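Local coordinates for lactococcal prophage ps3 protein 05 (Staphylococcus epidermidis ATCC 12228, PDB 3G8W), which probably transfers an acetyl group from acetyl-CoA to an acceptor, as a member of the GNAT acetyltransferase family, at the interface of chains A and B. Sequence-based numbering; all coordinates share one arbitrary frame. Chains: chain A/B, Lactococcal prophage ps3 protein 05.

The interface of chains A and B. Residues chain A 31, 144, 146-150, 154, 157; chain B 78-80, 82-83.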
loop_
_atom_site.group_PDB
_atom_site.type_symbol
_atom_site.label_atom_id
_atom_site.label_comp_id
_atom_site.label_asym_id
_atom_site.label_seq_id
_atom_site.Cartn_x
_atom_site.Cartn_y
_atom_site.Cartn_z
ATOM N N TRP A 31 -10.911 16.186 -2.499
ATOM C CA TRP A 31 -10.673 14.782 -2.728
ATOM C C TRP A 31 -11.965 14.099 -3.094
ATOM O O TRP A 31 -11.975 13.134 -3.830
ATOM C CB TRP A 31 -10.025 14.116 -1.518
ATOM C CG TRP A 31 -9.758 12.653 -1.696
ATOM C CD1 TRP A 31 -10.231 11.651 -0.930
ATOM C CD2 TRP A 31 -8.965 12.035 -2.709
ATOM N NE1 TRP A 31 -9.794 10.449 -1.391
ATOM C CE2 TRP A 31 -9.010 10.659 -2.487
ATOM C CE3 TRP A 31 -8.219 12.515 -3.782
ATOM C CZ2 TRP A 31 -8.342 9.759 -3.285
ATOM C CZ3 TRP A 31 -7.561 11.622 -4.570
ATOM C CH2 TRP A 31 -7.624 10.261 -4.322
ATOM N N GLU A 144 5.299 12.832 1.950
ATOM C CA GLU A 144 5.394 12.246 0.633
ATOM C C GLU A 144 5.195 13.304 -0.450
ATOM O O GLU A 144 4.059 13.671 -0.760
ATOM C CB GLU A 144 4.396 11.125 0.471
ATOM C CG GLU A 144 4.949 10.055 -0.406
ATOM C CD GLU A 144 3.896 9.159 -1.036
ATOM O OE1 GLU A 144 2.964 8.732 -0.344
ATOM O OE2 GLU A 144 4.013 8.842 -2.226
ATOM N N ASN A 146 4.760 14.539 -4.144
ATOM C CA ASN A 146 4.071 13.923 -5.282
ATOM C C ASN A 146 3.446 12.578 -4.944
ATOM O O ASN A 146 3.482 11.637 -5.748
ATOM C CB ASN A 146 4.991 13.768 -6.492
ATOM C CG ASN A 146 5.695 15.039 -6.864
ATOM O OD1 ASN A 146 6.872 15.029 -7.152
ATOM N ND2 ASN A 146 4.983 16.136 -6.875
ATOM N N ALA A 147 2.869 12.508 -3.751
ATOM C CA ALA A 147 2.101 11.359 -3.297
ATOM C C ALA A 147 0.929 11.000 -4.216
ATOM O O ALA A 147 0.561 9.833 -4.310
ATOM C CB ALA A 147 1.584 11.608 -1.927
ATOM N N SER A 148 0.315 12.001 -4.848
ATOM C CA SER A 148 -0.895 11.771 -5.619
ATOM C C SER A 148 -0.802 12.578 -6.855
ATOM O O SER A 148 -0.276 13.688 -6.818
ATOM C CB SER A 148 -2.148 12.187 -4.864
ATOM O OG SER A 148 -2.528 11.182 -3.929
ATOM N N LYS A 149 -1.296 11.998 -7.948
ATOM C CA LYS A 149 -1.411 12.680 -9.229
ATOM C C LYS A 149 -2.825 12.460 -9.749
ATOM O O LYS A 149 -3.371 11.355 -9.609
ATOM C CB LYS A 149 -0.396 12.116 -10.220
ATOM C CG LYS A 149 -0.233 12.885 -11.497
ATOM C CD LYS A 149 0.851 12.219 -12.329
ATOM C CE LYS A 149 1.184 13.020 -13.573
ATOM N NZ LYS A 149 2.242 12.345 -14.377
ATOM N N ILE A 150 -3.426 13.514 -10.305
ATOM C CA ILE A 150 -4.730 13.397 -10.969
ATOM C C ILE A 150 -4.652 14.314 -12.166
ATOM O O ILE A 150 -4.420 15.517 -12.019
ATOM C CB ILE A 150 -5.930 13.786 -10.050
ATOM C CG1 ILE A 150 -5.820 13.153 -8.640
ATOM C CG2 ILE A 150 -7.252 13.418 -10.687
ATOM C CD1 ILE A 150 -6.589 11.837 -8.459
ATOM N N TYR A 154 -0.106 17.317 -9.220
ATOM C CA TYR A 154 0.424 16.570 -8.084
ATOM C C TYR A 154 -0.021 17.149 -6.750
ATOM O O TYR A 154 -0.487 18.282 -6.659
ATOM C CB TYR A 154 1.932 16.516 -8.127
ATOM C CG TYR A 154 2.521 15.805 -9.309
ATOM C CD1 TYR A 154 2.637 14.408 -9.337
ATOM C CD2 TYR A 154 2.995 16.534 -10.406
ATOM C CE1 TYR A 154 3.203 13.764 -10.435
ATOM C CE2 TYR A 154 3.560 15.900 -11.510
ATOM C CZ TYR A 154 3.655 14.527 -11.520
ATOM O OH TYR A 154 4.225 13.936 -12.614
ATOM N N GLU A 157 1.584 14.788 0.415
ATOM C CA GLU A 157 0.847 14.316 1.582
ATOM C C GLU A 157 1.840 14.057 2.670
ATOM O O GLU A 157 3.022 13.863 2.392
ATOM C CB GLU A 157 0.068 13.026 1.280
ATOM C CG GLU A 157 -1.257 13.288 0.625
ATOM C CD GLU A 157 -1.715 12.203 -0.363
ATOM O OE1 GLU A 157 -1.253 11.042 -0.293
ATOM O OE2 GLU A 157 -2.587 12.501 -1.198
ATOM N N VAL B 78 -7.042 5.144 -7.084
ATOM C CA VAL B 78 -7.277 6.496 -7.589
ATOM C C VAL B 78 -6.136 7.471 -7.234
ATOM O O VAL B 78 -5.773 7.622 -6.063
ATOM C CB VAL B 78 -8.592 7.028 -7.061
ATOM C CG1 VAL B 78 -8.792 8.473 -7.495
ATOM C CG2 VAL B 78 -9.720 6.169 -7.580
ATOM N N GLY B 79 -5.564 8.094 -8.267
ATOM C CA GLY B 79 -4.471 9.059 -8.139
ATOM C C GLY B 79 -3.104 8.521 -7.759
ATOM O O GLY B 79 -2.226 9.284 -7.358
ATOM N N LYS B 80 -2.912 7.215 -7.859
ATOM C CA LYS B 80 -1.687 6.606 -7.369
ATOM C C LYS B 80 -0.931 5.748 -8.391
ATOM O O LYS B 80 0.099 5.133 -8.065
ATOM C CB LYS B 80 -1.964 5.875 -6.061
ATOM C CG LYS B 80 -2.407 6.884 -5.035
ATOM C CD LYS B 80 -2.240 6.468 -3.612
ATOM C CE LYS B 80 -2.021 7.689 -2.701
ATOM N NZ LYS B 80 -3.215 8.598 -2.739
ATOM N N HIS B 82 0.988 6.557 -10.811
ATOM C CA HIS B 82 2.326 6.947 -11.198
ATOM C C HIS B 82 3.376 6.273 -10.312
ATOM O O HIS B 82 4.552 6.458 -10.519
ATOM C CB HIS B 82 2.456 8.457 -11.164
ATOM C CG HIS B 82 2.296 9.018 -9.800
ATOM N ND1 HIS B 82 1.123 8.900 -9.091
ATOM C CD2 HIS B 82 3.174 9.637 -8.978
ATOM C CE1 HIS B 82 1.272 9.456 -7.904
ATOM N NE2 HIS B 82 2.507 9.908 -7.807
ATOM N N LYS B 83 2.956 5.478 -9.336
ATOM C CA LYS B 83 3.898 4.901 -8.347
ATOM C C LYS B 83 3.866 3.396 -8.292
ATOM O O LYS B 83 2.871 2.770 -8.663
ATOM C CB LYS B 83 3.563 5.375 -6.946
ATOM C CG LYS B 83 3.890 6.772 -6.660
ATOM C CD LYS B 83 2.805 7.364 -5.838
ATOM C CE LYS B 83 2.671 6.718 -4.467
ATOM N NZ LYS B 83 1.717 7.461 -3.557
#
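A:Asn146, with phi and psi both positive (46°/40°), turns the chain between strands 139-144 and 147-150 of chain A, while the loop B:Val78 to B:His82, leading into strand 83-91, lies against the second of these strands and passes through B:Gly79, also at positive phi. Main chain meets main chain where A:Lys149 N gives a nearly straight hydrogen bond to B:Gly79 O, 2.9 Å, on a lone pair of that carbonyl. B:His82 holds CG in the crowded position between its backbone N and carbonyl carbon (chi1 64°). With that torsion and the rotation about chi2, the ring edge points at the turn of chain A, and NE2 donates to A:Asn146 O at 2.9 Å, close to the ring plane. One face of the imidazole carries A:Lys149 CB, 4.0 Å from the ring centroid, and the opposite face carries CG of its own neighbour B:Lys83, so the ring is sandwiched. A:Lys149 runs on extended, away from the ring, and its NZ donates a hydrogen bond to A:Tyr154 OH. B:Lys83, bent at chi2 and chi3, hydrogen-bonds through NZ to A:Ala147 O at 2.7 Å and, tip to tip, forms a salt bridge with A:Glu144, meeting the syn lone pair of OE2 at 3.0 Å. B:Lys80 bends at chi4 to donate from NZ to A:Ser148 OG, 2.9 Å; that hydroxyl in turn donates to A:Glu157 OE2 from above the carboxylate plane. A:Glu157 OE1, 4.0 Å from B:Lys80 NZ, completes a long salt bridge that probably helps balance the lysine charge. At the apolar end A:Ile150 CD1 rests on B:Gly79 CA, and A:Trp31 sets CH2 of its indole toward B:Val78, whose carbonyl O lies in plane at the ring edge, with CG1 nearby. Repeated by the two-fold axis, this largely polar patch joins the two copies in a dimer that may be the biological one.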